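Local coordinates for protein putative TetR-family transcriptional regulator (Rhodococcus sp., PDB 2G3B) that probably binds DNA through a helix-turn-helix motif and acts as a TetR-family transcriptional repressor, at the interface of chains A and B. Residues are numbered along the deposited sequence; one frame, centred on the assembly and turned at random. Chains: chain A/B, putative TetR-family transcriptional regulator.

Contact 1: the interface of chains A and B. Residues chain A 99, 102, 164, 167-168; chain B 105-106, 109, 115.
B:Val109 pushes its two methyls between A:Leu99, A:Asn102 and A:Leu167 of the other subunit. The patch belongs to the two-fold interface of a TetR-family regulator. B:Val109 lies just past the end of helix 92-107 in chain B and has 84 Å² of its surface hidden. Its CG1 stands anti to the backbone N (chi1 173°) and meets CD2 of A:Leu99 at 3.4 Å, a tight contact between side chains that cross obliquely. The other methyl, CG2, packs on CB of A:Leu167 at 3.8 Å. CG2 also lies beside OD1 of A:Asn102, whose side chain runs past the valine in the opposite direction.

The same amide oxygen takes part in two water bridges. Water 1 links A:Asn102 OD1 to the backbone oxygens of A:Gly164 and B:Arg105. Water 2 joins it to the backbone oxygen of B:Ala106.

B:Arg105 folds back so that the edge of its guanidinium meets A:Cys168. NH1 lies 3.6 Å from the cysteine SG, a weak hydrogen bond with the sulfur in the guanidinium plane. B:Arg115 brings its CD to 3.3 Å from the backbone O of A:Cys168. One guanidinium face covers the carbonyl carbon of that cysteine, toward the rim. Within chain B, NH2 of B:Arg115 donates to the backbone O of B:Val109 at 2.8 Å, which ties the arginine to the valine segment.

Contact 2: the interface of chains A and B. Residues chain A 157-158, 162, 165, 179, 183; chain B 153-154, 157-158.
B:Thr154 sits between A:Leu158 and A:His179, with 65 Å² of its surface hidden. Its first torsion (chi1 -59°) sets OG1 anti to the carbonyl carbon and splits the two branches between different partners. The methyl CG2 packs against CD1 of A:Leu158 at 3.6 Å. CD2 of the same leucine also touches this methyl. The hydroxyl OG1 lies 3.2 Å from CB of A:His179. That is a packing contact, not a hydrogen bond.

A:Leu158 has 44 Å² hidden. Its side chain crosses that of the threonine at a slant, and CD1 also comes 3.3 Å from the backbone O of B:Thr154. Its chain B counterpart, B:Leu158, brings CD1 to the backbone N of A:Leu158 and to CB of A:Ala157. The equivalent leucines therefore pack close together across the two-fold interface.

The imidazole of A:His179 extends the patch to B:Val153. The two side chains meet at about a right angle, and the valine CG1 lies 3.6 Å from the ring carbon CD2. Between the histidine and A:Leu158, CD2 of A:Leu162 rests on CB of B:Ala157 at 3.6 Å.

A:Arg165 reaches B:Val153 and B:Ala157 from the same helix as A:Leu162. Its long side chain lays one guanidinium face over CA of B:Ala157, toward the rim. Its NH1 gives a weak hydrogen bond to the backbone O of B:Val153 at 3.0 Å, bent to 129° at the hydrogen. CG1 of this valine lies at the guanidinium edge, in plane. Helices 148-167 of both subunits and helix 173-188 of chain A meet here, with a mostly apolar surface. This is part of the four-helix bundle through which TetR-family regulators usually dimerise, and it probably helps hold this dimer together.

Contact 1: the interface of chains A and B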
loop_
_atom_site.group_PDB
_atom_site.type_symbol
_atom_site.label_atom_id
_atom_site.label_comp_id
_atom_site.label_asym_id
_atom_site.label_seq_id
_atom_site.Cartn_x
_atom_site.Cartn_y
_atom_site.Cartn_z
ATOM N N LEU A 99 4.512 9.339 -3.861
ATOM C CA LEU A 99 4.477 8.722 -5.159
ATOM C C LEU A 99 5.653 7.787 -5.399
ATOM O O LEU A 99 5.441 6.679 -5.907
ATOM C CB LEU A 99 4.430 9.759 -6.311
ATOM C CG LEU A 99 3.162 10.575 -6.413
ATOM C CD1 LEU A 99 3.462 11.894 -7.206
ATOM C CD2 LEU A 99 2.046 9.669 -7.091
ATOM N N ASN A 102 5.377 4.706 -3.137
ATOM C CA ASN A 102 4.323 3.901 -3.739
ATOM C C ASN A 102 4.824 3.058 -4.928
ATOM O O ASN A 102 4.550 1.850 -5.007
ATOM C CB ASN A 102 3.203 4.850 -4.213
ATOM C CG ASN A 102 1.855 4.158 -4.318
ATOM O OD1 ASN A 102 1.360 3.925 -5.409
ATOM N ND2 ASN A 102 1.267 3.827 -3.184
ATOM N N GLY A 164 -1.720 4.827 -0.663
ATOM C CA GLY A 164 -2.017 4.219 -1.977
ATOM C C GLY A 164 -3.367 4.702 -2.494
ATOM O O GLY A 164 -3.518 4.974 -3.695
ATOM N N LEU A 167 -3.207 8.648 -3.327
ATOM C CA LEU A 167 -2.578 8.913 -4.605
ATOM C C LEU A 167 -3.413 8.579 -5.852
ATOM O O LEU A 167 -3.108 9.092 -6.948
ATOM C CB LEU A 167 -1.219 8.221 -4.656
ATOM C CG LEU A 167 -0.187 8.671 -3.625
ATOM C CD1 LEU A 167 0.969 7.647 -3.587
ATOM C CD2 LEU A 167 0.280 10.125 -3.929
ATOM N N CYS A 168 -4.421 7.703 -5.713
ATOM C CA CYS A 168 -5.443 7.409 -6.739
ATOM C C CYS A 168 -6.637 8.369 -6.676
ATOM O O CYS A 168 -7.684 8.123 -7.303
ATOM C CB CYS A 168 -6.067 6.001 -6.450
ATOM S SG CYS A 168 -4.969 4.666 -6.662
ATOM N N ARG B 105 -3.997 -1.608 -8.015
ATOM C CA ARG B 105 -4.015 -0.464 -7.053
ATOM C C ARG B 105 -2.870 0.511 -7.258
ATOM O O ARG B 105 -3.063 1.747 -7.248
ATOM C CB ARG B 105 -3.995 -1.004 -5.594
ATOM C CG ARG B 105 -3.584 0.049 -4.531
ATOM C CD ARG B 105 -4.557 1.251 -4.445
ATOM N NE ARG B 105 -5.824 0.804 -3.843
ATOM C CZ ARG B 105 -6.967 1.475 -3.871
ATOM N NH1 ARG B 105 -7.086 2.650 -4.490
ATOM N NH2 ARG B 105 -8.021 0.932 -3.283
ATOM N N ALA B 106 -1.649 -0.014 -7.406
ATOM C CA ALA B 106 -0.509 0.800 -7.753
ATOM C C ALA B 106 -0.686 1.565 -9.094
ATOM O O ALA B 106 -0.243 2.721 -9.212
ATOM C CB ALA B 106 0.759 -0.083 -7.837
ATOM N N VAL B 109 -2.775 5.119 -9.836
ATOM C CA VAL B 109 -2.146 6.416 -9.653
ATOM C C VAL B 109 -1.954 7.103 -11.026
ATOM O O VAL B 109 -2.238 8.275 -11.169
ATOM C CB VAL B 109 -0.797 6.296 -8.923
ATOM C CG1 VAL B 109 -0.045 7.689 -8.888
ATOM C CG2 VAL B 109 -1.020 5.743 -7.499
ATOM N N ARG B 115 -9.429 4.236 -11.919
ATOM C CA ARG B 115 -9.748 4.746 -10.571
ATOM C C ARG B 115 -11.210 4.489 -10.219
ATOM O O ARG B 115 -11.506 3.994 -9.124
ATOM C CB ARG B 115 -9.420 6.243 -10.499
ATOM C CG ARG B 115 -7.967 6.497 -10.576
ATOM C CD ARG B 115 -7.721 8.019 -10.635
ATOM N NE ARG B 115 -6.298 8.330 -10.612
ATOM C CZ ARG B 115 -5.829 9.570 -10.563
ATOM N NH1 ARG B 115 -6.690 10.600 -10.585
ATOM N NH2 ARG B 115 -4.515 9.784 -10.515
HETATM O O HOH W 1 -1.744 3.183 -5.190
HETATM O O HOH W 2 1.985 3.557 -8.336
#

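Contact 2: the interface of chains A and B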
loop_
_atom_site.group_PDB
_atom_site.type_symbol
_atom_site.label_atom_id
_atom_site.label_comp_id
_atom_site.label_asym_id
_atom_site.label_seq_id
_atom_site.Cartn_x
_atom_site.Cartn_y
_atom_site.Cartn_z
ATOM N N ALA A 157 2.227 0.422 8.118
ATOM C CA ALA A 157 1.505 -0.255 7.028
ATOM C C ALA A 157 0.177 0.462 6.700
ATOM O O ALA A 157 -0.214 0.583 5.522
ATOM C CB ALA A 157 1.263 -1.754 7.352
ATOM N N LEU A 158 -0.528 0.913 7.735
ATOM C CA LEU A 158 -1.745 1.748 7.581
ATOM C C LEU A 158 -1.469 3.048 6.795
ATOM O O LEU A 158 -2.188 3.397 5.860
ATOM C CB LEU A 158 -2.399 2.077 8.960
ATOM C CG LEU A 158 -3.568 3.080 8.913
ATOM C CD1 LEU A 158 -4.784 2.476 8.038
ATOM C CD2 LEU A 158 -4.030 3.550 10.319
ATOM N N LEU A 162 -3.284 3.780 3.237
ATOM C CA LEU A 162 -4.025 5.023 3.025
ATOM C C LEU A 162 -3.405 5.837 1.915
ATOM O O LEU A 162 -4.136 6.420 1.124
ATOM C CB LEU A 162 -4.051 5.883 4.293
ATOM C CG LEU A 162 -4.963 5.297 5.404
ATOM C CD1 LEU A 162 -4.744 6.023 6.723
ATOM C CD2 LEU A 162 -6.442 5.386 4.990
ATOM N N ARG A 165 -4.376 4.779 -1.618
ATOM C CA ARG A 165 -5.701 5.271 -2.015
ATOM C C ARG A 165 -5.707 6.774 -2.272
ATOM O O ARG A 165 -6.367 7.285 -3.186
ATOM C CB ARG A 165 -6.671 4.948 -0.865
ATOM C CG ARG A 165 -6.937 3.421 -0.741
ATOM C CD ARG A 165 -8.226 3.192 0.043
ATOM N NE ARG A 165 -8.352 1.739 0.332
ATOM C CZ ARG A 165 -9.031 1.251 1.361
ATOM N NH1 ARG A 165 -9.616 2.110 2.207
ATOM N NH2 ARG A 165 -9.120 -0.076 1.533
ATOM N N HIS A 179 -8.392 9.929 9.554
ATOM C CA HIS A 179 -8.451 8.471 9.936
ATOM C C HIS A 179 -7.210 8.062 10.724
ATOM O O HIS A 179 -7.277 7.229 11.659
ATOM C CB HIS A 179 -8.534 7.564 8.696
ATOM C CG HIS A 179 -9.747 7.774 7.834
ATOM N ND1 HIS A 179 -10.914 8.334 8.297
ATOM C CD2 HIS A 179 -9.960 7.502 6.518
ATOM C CE1 HIS A 179 -11.784 8.425 7.311
ATOM N NE2 HIS A 179 -11.248 7.875 6.239
ATOM N N ALA A 183 -7.135 6.355 14.395
ATOM C CA ALA A 183 -6.294 5.175 14.706
ATOM C C ALA A 183 -5.370 5.358 15.931
ATOM O O ALA A 183 -5.350 4.500 16.846
ATOM C CB ALA A 183 -5.507 4.746 13.490
ATOM N N VAL B 153 -12.894 2.074 6.599
ATOM C CA VAL B 153 -11.996 2.566 5.503
ATOM C C VAL B 153 -10.558 2.302 5.994
ATOM O O VAL B 153 -9.652 1.885 5.223
ATOM C CB VAL B 153 -12.184 4.075 5.290
ATOM C CG1 VAL B 153 -10.939 4.677 4.553
ATOM C CG2 VAL B 153 -13.513 4.427 4.513
ATOM N N THR B 154 -10.349 2.540 7.307
ATOM C CA THR B 154 -9.025 2.423 7.963
ATOM C C THR B 154 -8.604 0.957 8.039
ATOM O O THR B 154 -7.468 0.592 7.673
ATOM C CB THR B 154 -9.035 3.102 9.337
ATOM O OG1 THR B 154 -9.370 4.494 9.180
ATOM C CG2 THR B 154 -7.715 2.930 10.101
ATOM N N ALA B 157 -7.709 -0.275 4.605
ATOM C CA ALA B 157 -6.460 0.330 4.068
ATOM C C ALA B 157 -5.274 -0.333 4.714
ATOM O O ALA B 157 -4.223 -0.484 4.095
ATOM C CB ALA B 157 -6.410 1.864 4.336
ATOM N N LEU B 158 -5.418 -0.701 5.991
ATOM C CA LEU B 158 -4.361 -1.442 6.677
ATOM C C LEU B 158 -4.082 -2.749 5.965
ATOM O O LEU B 158 -2.903 -3.149 5.829
ATOM C CB LEU B 158 -4.719 -1.707 8.180
ATOM C CG LEU B 158 -3.835 -2.684 8.997
ATOM C CD1 LEU B 158 -2.344 -2.170 9.074
ATOM C CD2 LEU B 158 -4.365 -3.007 10.445
#

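The C-alpha centres of contact 1 and contact 2 are about 13 Å apart. Helix 148-167 of chain A runs through both. A:Leu158, A:Leu162 and A:Arg165 serve contact 2, while A:Gly164 and A:Leu167 serve contact 1. In chain B, contact 1 uses the end of helix 92-107, the segment after it and the start of helix 115-139. Contact 2 uses helix 148-167 instead. Two-fold symmetry repeats each patch with the chains exchanged. Together they probably fix how the subunits sit against each other, and so the spacing of their DNA-binding helices.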